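Local structure of endolysin (Clostridium phage phiCD27, 3QAY) at residues Y100-I112 with S136-F148. The protein probably cleaves the amide bond between N-acetylmuramic acid and L-alanine in clostridial peptidoglycan, acting as a zinc-dependent amidase. Residues are numbered along the deposited sequence; the frame is centred on the assembly and turned at random.
Sequences YYSNKGLEYATRI and SSKPTAVLIESFF
Thr-140 sets its methyl against the first turn of helix 103-116, with CG2 3.5 Å from Gly-105 N and 3.6 Å from Gly-105 CA. The same CG2 reaches the edge of the Tyr-108 ring, near its plane, 4.1 Å from CD2. A chi1 of -57° puts Thr-140 OG1 beside the backbone N, facing the aliphatic part of Lys-104, and CG2 anti to that N, facing the helix. Farther along, Val-142 CG1 packs 3.6 Å from Gly-105 O and also meets Tyr-108 CB, while Ile-112 and Ile-144 cross at about a right angle, CD1 to CD1 at 4.0 Å. Val-98 of the adjoining strand 96-100 touches Val-142, Ile-112 and Ala-109, and Ala-125 of strand 122-127 also meets Ala-109, extending this apolar layer. Ser-102 caps the helix start, its OG accepting from Gly-105 N (3.2 Å, 166°). Beside it, one water accepts from Tyr-101 N and donates to Ala-141 O at 2.7 Å. The axes of helix segment 103-112 and strand segment 140-146 approach to 7.6 Å and cross at -41°. No direct hydrogen bond links the two segments, so this part of the amidase helix meets the strand mainly through apolar contact, one water joining the backbones near Ser-102.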
ATOM      1  N   TYR A 100      -2.390   2.477 -10.544  1.00 11.08           N
ATOM      2  CA  TYR A 100      -3.705   3.109 -10.523  1.00 11.11           C
ATOM      3  C   TYR A 100      -4.564   2.610 -11.688  1.00 11.55           C
ATOM      4  O   TYR A 100      -4.067   1.939 -12.606  1.00 11.18           O
ATOM      5  CB  TYR A 100      -3.567   4.634 -10.570  1.00 11.19           C
ATOM      6  CG  TYR A 100      -3.043   5.136 -11.892  1.00 12.63           C
ATOM      7  CD1 TYR A 100      -3.911   5.451 -12.929  1.00 13.43           C
ATOM      8  CD2 TYR A 100      -1.677   5.280 -12.113  1.00 12.81           C
ATOM      9  CE1 TYR A 100      -3.436   5.902 -14.150  1.00 14.43           C
ATOM     10  CE2 TYR A 100      -1.191   5.739 -13.332  1.00 14.49           C
ATOM     11  CZ  TYR A 100      -2.081   6.050 -14.345  1.00 15.08           C
ATOM     12  OH  TYR A 100      -1.613   6.491 -15.557  1.00 16.52           O
ATOM     13  N   TYR A 101      -5.850   2.956 -11.631  1.00 11.46           N
ATOM     14  CA  TYR A 101      -6.856   2.446 -12.574  1.00 12.20           C
ATOM     15  C   TYR A 101      -7.522   3.531 -13.410  1.00 13.10           C
ATOM     16  O   TYR A 101      -7.938   3.265 -14.527  1.00 13.96           O
ATOM     17  CB  TYR A 101      -7.939   1.678 -11.809  1.00 11.90           C
ATOM     18  CG  TYR A 101      -8.917   0.936 -12.697  1.00 11.89           C
ATOM     19  CD1 TYR A 101      -8.561  -0.252 -13.299  1.00 12.17           C
ATOM     20  CD2 TYR A 101     -10.190   1.436 -12.938  1.00 13.11           C
ATOM     21  CE1 TYR A 101      -9.436  -0.941 -14.119  1.00 13.46           C
ATOM     22  CE2 TYR A 101     -11.084   0.761 -13.759  1.00 14.47           C
ATOM     23  CZ  TYR A 101     -10.693  -0.436 -14.348  1.00 14.31           C
ATOM     24  OH  TYR A 101     -11.554  -1.134 -15.154  1.00 15.50           O
ATOM     25  N   SER A 102      -7.625   4.741 -12.867  1.00 13.54           N
ATOM     26  CA  SER A 102      -8.397   5.815 -13.487  1.00 14.46           C
ATOM     27  C   SER A 102      -7.634   7.136 -13.473  1.00 15.11           C
ATOM     28  O   SER A 102      -6.565   7.249 -12.873  1.00 14.11           O
ATOM     29  CB  SER A 102      -9.700   5.999 -12.718  1.00 14.39           C
ATOM     30  OG  SER A 102      -9.424   6.317 -11.364  1.00 13.08           O
ATOM     31  N   ASN A 103      -8.206   8.143 -14.124  1.00 16.72           N
ATOM     32  CA  ASN A 103      -7.625   9.481 -14.101  1.00 17.71           C
ATOM     33  C   ASN A 103      -7.590  10.064 -12.686  1.00 17.45           C
ATOM     34  O   ASN A 103      -6.654  10.783 -12.332  1.00 17.93           O
ATOM     35  CB  ASN A 103      -8.375  10.426 -15.051  1.00 18.88           C
ATOM     36  CG  ASN A 103      -8.102  10.127 -16.524  1.00 20.30           C
ATOM     37  OD1 ASN A 103      -7.045   9.602 -16.888  1.00 21.56           O
ATOM     38  ND2 ASN A 103      -9.057  10.473 -17.377  1.00 21.94           N
ATOM     39  N   LYS A 104      -8.604   9.755 -11.879  1.00 17.44           N
ATOM     40  CA  LYS A 104      -8.646  10.220 -10.490  1.00 17.33           C
ATOM     41  C   LYS A 104      -7.546   9.554  -9.681  1.00 16.35           C
ATOM     42  O   LYS A 104      -6.838  10.210  -8.917  1.00 16.16           O
ATOM     43  CB  LYS A 104     -10.013   9.938  -9.861  1.00 17.63           C
ATOM     44  CG  LYS A 104     -11.124  10.839 -10.387  1.00 19.74           C
ATOM     45  CD  LYS A 104     -12.466  10.517  -9.747  1.00 21.36           C
ATOM     46  CE  LYS A 104     -13.559  11.449 -10.248  1.00 23.46           C
ATOM     47  NZ  LYS A 104     -13.899  11.181 -11.679  1.00 25.49           N
ATOM     48  N   GLY A 105      -7.414   8.246  -9.864  1.00 15.82           N
ATOM     49  CA  GLY A 105      -6.339   7.475  -9.264  1.00 15.10           C
ATOM     50  C   GLY A 105      -4.962   7.964  -9.667  1.00 14.87           C
ATOM     51  O   GLY A 105      -4.060   7.992  -8.845  1.00 14.25           O
ATOM     52  N   LEU A 106      -4.803   8.347 -10.932  1.00 15.52           N
ATOM     53  CA  LEU A 106      -3.551   8.937 -11.416  1.00 15.85           C
ATOM     54  C   LEU A 106      -3.135  10.185 -10.621  1.00 15.73           C
ATOM     55  O   LEU A 106      -1.953  10.360 -10.332  1.00 15.62           O
ATOM     56  CB  LEU A 106      -3.656   9.272 -12.907  1.00 16.56           C
ATOM     57  CG  LEU A 106      -2.500  10.046 -13.552  1.00 17.51           C
ATOM     58  CD1 LEU A 106      -1.187   9.274 -13.478  1.00 17.01           C
ATOM     59  CD2 LEU A 106      -2.851  10.388 -14.991  1.00 17.82           C
ATOM     60  N   GLU A 107      -4.095  11.040 -10.260  1.00 15.98           N
ATOM     61  CA  GLU A 107      -3.779  12.248  -9.487  1.00 16.03           C
ATOM     62  C   GLU A 107      -3.124  11.888  -8.160  1.00 15.18           C
ATOM     63  O   GLU A 107      -2.054  12.406  -7.824  1.00 15.41           O
ATOM     64  CB  GLU A 107      -5.030  13.076  -9.205  1.00 16.61           C
ATOM     65  CG  GLU A 107      -5.683  13.700 -10.419  1.00 18.50           C
ATOM     66  CD  GLU A 107      -6.774  14.677 -10.021  1.00 20.62           C
ATOM     67  OE1 GLU A 107      -7.973  14.318 -10.083  1.00 20.33           O
ATOM     68  OE2 GLU A 107      -6.419  15.804  -9.613  1.00 23.49           O
ATOM     69  N   TYR A 108      -3.785  11.013  -7.405  1.00 14.06           N
ATOM     70  CA  TYR A 108      -3.229  10.478  -6.160  1.00 13.20           C
ATOM     71  C   TYR A 108      -1.861   9.841  -6.394  1.00 12.44           C
ATOM     72  O   TYR A 108      -0.888  10.171  -5.708  1.00 12.35           O
ATOM     73  CB  TYR A 108      -4.168   9.427  -5.553  1.00 12.72           C
ATOM     74  CG  TYR A 108      -5.456   9.969  -4.967  1.00 13.82           C
ATOM     75  CD1 TYR A 108      -5.443  10.941  -3.967  1.00 15.02           C
ATOM     76  CD2 TYR A 108      -6.691   9.484  -5.383  1.00 14.39           C
ATOM     77  CE1 TYR A 108      -6.625  11.426  -3.415  1.00 15.19           C
ATOM     78  CE2 TYR A 108      -7.878   9.967  -4.841  1.00 14.92           C
ATOM     79  CZ  TYR A 108      -7.839  10.936  -3.858  1.00 15.40           C
ATOM     80  OH  TYR A 108      -9.015  11.416  -3.321  1.00 16.16           O
ATOM     81  N   ALA A 109      -1.791   8.932  -7.368  1.00 11.91           N
ATOM     82  CA  ALA A 109      -0.569   8.161  -7.634  1.00 11.52           C
ATOM     83  C   ALA A 109       0.658   9.049  -7.863  1.00 11.58           C
ATOM     84  O   ALA A 109       1.722   8.802  -7.285  1.00 11.52           O
ATOM     85  CB  ALA A 109      -0.778   7.206  -8.815  1.00 11.34           C
ATOM     86  N   THR A 110       0.498  10.093  -8.671  1.00 11.99           N
ATOM     87  CA  THR A 110       1.605  10.993  -9.023  1.00 12.31           C
ATOM     88  C   THR A 110       2.131  11.753  -7.805  1.00 12.22           C
ATOM     89  O   THR A 110       3.339  11.874  -7.609  1.00 12.10           O
ATOM     90  CB  THR A 110       1.169  12.000 -10.110  1.00 13.27           C
ATOM     91  OG1 THR A 110       0.728  11.284 -11.275  1.00 12.97           O
ATOM     92  CG2 THR A 110       2.318  12.926 -10.492  1.00 13.80           C
ATOM     93  N   ARG A 111       1.216  12.247  -6.979  1.00 12.17           N
ATOM     94  CA  ARG A 111       1.601  12.983  -5.785  1.00 12.26           C
ATOM     95  C   ARG A 111       2.283  12.075  -4.758  1.00 11.43           C
ATOM     96  O   ARG A 111       3.295  12.457  -4.179  1.00 11.43           O
ATOM     97  CB  ARG A 111       0.391  13.695  -5.174  1.00 12.41           C
ATOM     98  CG  ARG A 111      -0.174  14.814  -6.052  1.00 13.58           C
ATOM     99  CD  ARG A 111      -1.135  15.710  -5.266  1.00 14.30           C
ATOM    100  NE  ARG A 111      -2.188  14.935  -4.600  1.00 14.86           N
ATOM    101  CZ  ARG A 111      -3.430  14.757  -5.056  1.00 16.08           C
ATOM    102  NH1 ARG A 111      -3.833  15.307  -6.202  1.00 17.04           N
ATOM    103  NH2 ARG A 111      -4.286  14.028  -4.349  1.00 15.76           N
ATOM    104  N   ILE A 112       1.748  10.876  -4.549  1.00 11.06           N
ATOM    105  CA  ILE A 112       2.394   9.893  -3.672  1.00 10.74           C
ATOM    106  C   ILE A 112       3.811   9.598  -4.165  1.00 11.18           C
ATOM    107  O   ILE A 112       4.771   9.621  -3.392  1.00 11.08           O
ATOM    108  CB  ILE A 112       1.609   8.575  -3.606  1.00 10.13           C
ATOM    109  CG1 ILE A 112       0.274   8.772  -2.890  1.00  9.59           C
ATOM    110  CG2 ILE A 112       2.422   7.511  -2.886  1.00 10.06           C
ATOM    111  CD1 ILE A 112      -0.695   7.652  -3.112  1.00  9.05           C
ATOM    112  N   SER A 136     -11.938  -4.161  -9.548  1.00 12.41           N
ATOM    113  CA  SER A 136     -13.150  -4.677  -8.894  1.00 13.06           C
ATOM    114  C   SER A 136     -13.526  -3.904  -7.640  1.00 12.53           C
ATOM    115  O   SER A 136     -14.415  -4.323  -6.889  1.00 12.79           O
ATOM    116  CB  SER A 136     -12.989  -6.165  -8.566  1.00 13.15           C
ATOM    117  OG  SER A 136     -12.815  -6.908  -9.755  1.00 14.07           O
ATOM    118  N   SER A 137     -12.866  -2.773  -7.423  1.00 12.07           N
ATOM    119  CA  SER A 137     -13.155  -1.928  -6.282  1.00 11.70           C
ATOM    120  C   SER A 137     -14.008  -0.755  -6.748  1.00 11.95           C
ATOM    121  O   SER A 137     -13.720  -0.140  -7.782  1.00 11.33           O
ATOM    122  CB  SER A 137     -11.856  -1.456  -5.610  1.00 10.96           C
ATOM    123  OG  SER A 137     -10.944  -0.846  -6.519  1.00 11.13           O
ATOM    124  N   LYS A 138     -15.077  -0.460  -6.013  1.00 12.49           N
ATOM    125  CA  LYS A 138     -15.937   0.678  -6.373  1.00 13.43           C
ATOM    126  C   LYS A 138     -15.230   2.017  -6.175  1.00 12.84           C
ATOM    127  O   LYS A 138     -15.213   2.836  -7.086  1.00 12.97           O
ATOM    128  CB  LYS A 138     -17.270   0.673  -5.618  1.00 14.23           C
ATOM    129  CG  LYS A 138     -18.329   1.556  -6.290  1.00 15.99           C
ATOM    130  CD  LYS A 138     -19.646   1.528  -5.552  1.00 17.91           C
ATOM    131  CE  LYS A 138     -20.830   1.865  -6.449  1.00 19.95           C
ATOM    132  NZ  LYS A 138     -20.560   2.962  -7.417  1.00 19.57           N
ATOM    133  N   PRO A 139     -14.637   2.251  -4.990  1.00 12.67           N
ATOM    134  CA  PRO A 139     -13.946   3.536  -4.856  1.00 12.52           C
ATOM    135  C   PRO A 139     -12.703   3.641  -5.732  1.00 12.07           C
ATOM    136  O   PRO A 139     -12.150   2.622  -6.165  1.00 11.51           O
ATOM    137  CB  PRO A 139     -13.547   3.570  -3.381  1.00 12.56           C
ATOM    138  CG  PRO A 139     -13.508   2.151  -2.957  1.00 12.25           C
ATOM    139  CD  PRO A 139     -14.557   1.450  -3.754  1.00 12.57           C
ATOM    140  N   THR A 140     -12.285   4.873  -6.006  1.00 12.11           N
ATOM    141  CA  THR A 140     -10.957   5.123  -6.555  1.00 11.64           C
ATOM    142  C   THR A 140      -9.939   4.357  -5.722  1.00 10.97           C
ATOM    143  O   THR A 140     -10.013   4.362  -4.486  1.00 10.82           O
ATOM    144  CB  THR A 140     -10.617   6.618  -6.525  1.00 11.80           C
ATOM    145  OG1 THR A 140     -11.622   7.338  -7.243  1.00 11.72           O
ATOM    146  CG2 THR A 140      -9.255   6.879  -7.157  1.00 11.22           C
ATOM    147  N   ALA A 141      -9.012   3.672  -6.391  1.00 10.52           N
ATOM    148  CA  ALA A 141      -8.019   2.859  -5.698  1.00  9.90           C
ATOM    149  C   ALA A 141      -6.615   3.100  -6.229  1.00  9.98           C
ATOM    150  O   ALA A 141      -6.434   3.409  -7.410  1.00 10.49           O
ATOM    151  CB  ALA A 141      -8.368   1.393  -5.807  1.00  9.90           C
ATOM    152  N   VAL A 142      -5.632   2.969  -5.337  1.00  9.38           N
ATOM    153  CA  VAL A 142      -4.231   2.934  -5.728  1.00  9.10           C
ATOM    154  C   VAL A 142      -3.513   1.807  -4.994  1.00  8.74           C
ATOM    155  O   VAL A 142      -3.850   1.468  -3.864  1.00  8.53           O
ATOM    156  CB  VAL A 142      -3.510   4.284  -5.489  1.00  8.96           C
ATOM    157  CG1 VAL A 142      -4.115   5.352  -6.370  1.00  9.16           C
ATOM    158  CG2 VAL A 142      -3.567   4.693  -4.032  1.00  9.68           C
ATOM    159  N   LEU A 143      -2.545   1.208  -5.670  1.00  8.58           N
ATOM    160  CA  LEU A 143      -1.727   0.179  -5.073  1.00  8.46           C
ATOM    161  C   LEU A 143      -0.346   0.774  -4.915  1.00  8.18           C
ATOM    162  O   LEU A 143       0.296   1.132  -5.903  1.00  8.36           O
ATOM    163  CB  LEU A 143      -1.708  -1.054  -5.966  1.00  8.56           C
ATOM    164  CG  LEU A 143      -1.011  -2.309  -5.443  1.00  9.11           C
ATOM    165  CD1 LEU A 143      -1.394  -3.506  -6.292  1.00  9.67           C
ATOM    166  CD2 LEU A 143       0.506  -2.146  -5.412  1.00  8.29           C
ATOM    167  N   ILE A 144       0.105   0.901  -3.672  1.00  8.06           N
ATOM    168  CA  ILE A 144       1.402   1.511  -3.398  1.00  8.29           C
ATOM    169  C   ILE A 144       2.474   0.441  -3.205  1.00  8.49           C
ATOM    170  O   ILE A 144       2.351  -0.442  -2.338  1.00  7.70           O
ATOM    171  CB  ILE A 144       1.364   2.440  -2.165  1.00  8.39           C
ATOM    172  CG1 ILE A 144       0.234   3.463  -2.296  1.00  7.84           C
ATOM    173  CG2 ILE A 144       2.705   3.161  -2.008  1.00  9.03           C
ATOM    174  CD1 ILE A 144       0.064   4.357  -1.070  1.00  7.26           C
ATOM    175  N   GLU A 145       3.507   0.518  -4.046  1.00  8.74           N
ATOM    176  CA  GLU A 145       4.720  -0.263  -3.878  1.00  9.34           C
ATOM    177  C   GLU A 145       5.773   0.697  -3.313  1.00  9.16           C
ATOM    178  O   GLU A 145       6.506   1.343  -4.070  1.00  8.89           O
ATOM    179  CB  GLU A 145       5.170  -0.840  -5.228  1.00 10.22           C
ATOM    180  CG  GLU A 145       4.110  -1.710  -5.919  1.00 12.19           C
ATOM    181  CD  GLU A 145       4.403  -3.203  -5.858  1.00 15.48           C
ATOM    182  OE1 GLU A 145       5.513  -3.593  -5.450  1.00 17.66           O
ATOM    183  OE2 GLU A 145       3.519  -3.991  -6.246  1.00 18.52           O
ATOM    184  N   SER A 146       5.828   0.782  -1.985  1.00  8.88           N
ATOM    185  CA  SER A 146       6.587   1.835  -1.281  1.00  9.31           C
ATOM    186  C   SER A 146       8.084   1.818  -1.564  1.00  9.72           C
ATOM    187  O   SER A 146       8.697   2.876  -1.751  1.00 10.40           O
ATOM    188  CB  SER A 146       6.368   1.731   0.235  1.00  9.13           C
ATOM    189  OG  SER A 146       5.039   2.065   0.596  1.00  9.10           O
ATOM    190  N   PHE A 147       8.664   0.622  -1.553  1.00  9.39           N
ATOM    191  CA  PHE A 147      10.080   0.401  -1.850  1.00  9.96           C
ATOM    192  C   PHE A 147      10.307  -1.098  -2.073  1.00 10.06           C
ATOM    193  O   PHE A 147       9.370  -1.886  -1.919  1.00  9.64           O
ATOM    194  CB  PHE A 147      10.981   0.928  -0.721  1.00 10.27           C
ATOM    195  CG  PHE A 147      10.713   0.304   0.628  1.00  9.61           C
ATOM    196  CD1 PHE A 147      11.326  -0.892   0.993  1.00 10.39           C
ATOM    197  CD2 PHE A 147       9.855   0.913   1.531  1.00  8.89           C
ATOM    198  CE1 PHE A 147      11.073  -1.471   2.230  1.00  9.63           C
ATOM    199  CE2 PHE A 147       9.603   0.344   2.768  1.00  8.35           C
ATOM    200  CZ  PHE A 147      10.209  -0.847   3.117  1.00  8.93           C
ATOM    201  N   PHE A 148      11.531  -1.488  -2.436  1.00 10.54           N
ATOM    202  CA  PHE A 148      11.843  -2.899  -2.707  1.00 11.03           C
ATOM    203  C   PHE A 148      12.234  -3.654  -1.437  1.00 11.27           C
ATOM    204  O   PHE A 148      13.171  -3.278  -0.736  1.00 11.77           O
ATOM    205  CB  PHE A 148      12.941  -3.026  -3.770  1.00 11.85           C
ATOM    206  CG  PHE A 148      12.442  -2.851  -5.182  1.00 12.08           C
ATOM    207  CD1 PHE A 148      12.458  -3.910  -6.082  1.00 12.21           C
ATOM    208  CD2 PHE A 148      11.932  -1.631  -5.603  1.00 12.33           C
ATOM    209  CE1 PHE A 148      11.995  -3.749  -7.386  1.00 12.37           C
ATOM    210  CE2 PHE A 148      11.456  -1.464  -6.905  1.00 12.13           C
ATOM    211  CZ  PHE A 148      11.492  -2.526  -7.796  1.00 12.25           C
TER
HETATM  212  O   HOH W   1      -7.253   4.232  -9.793  1.00  7.66           O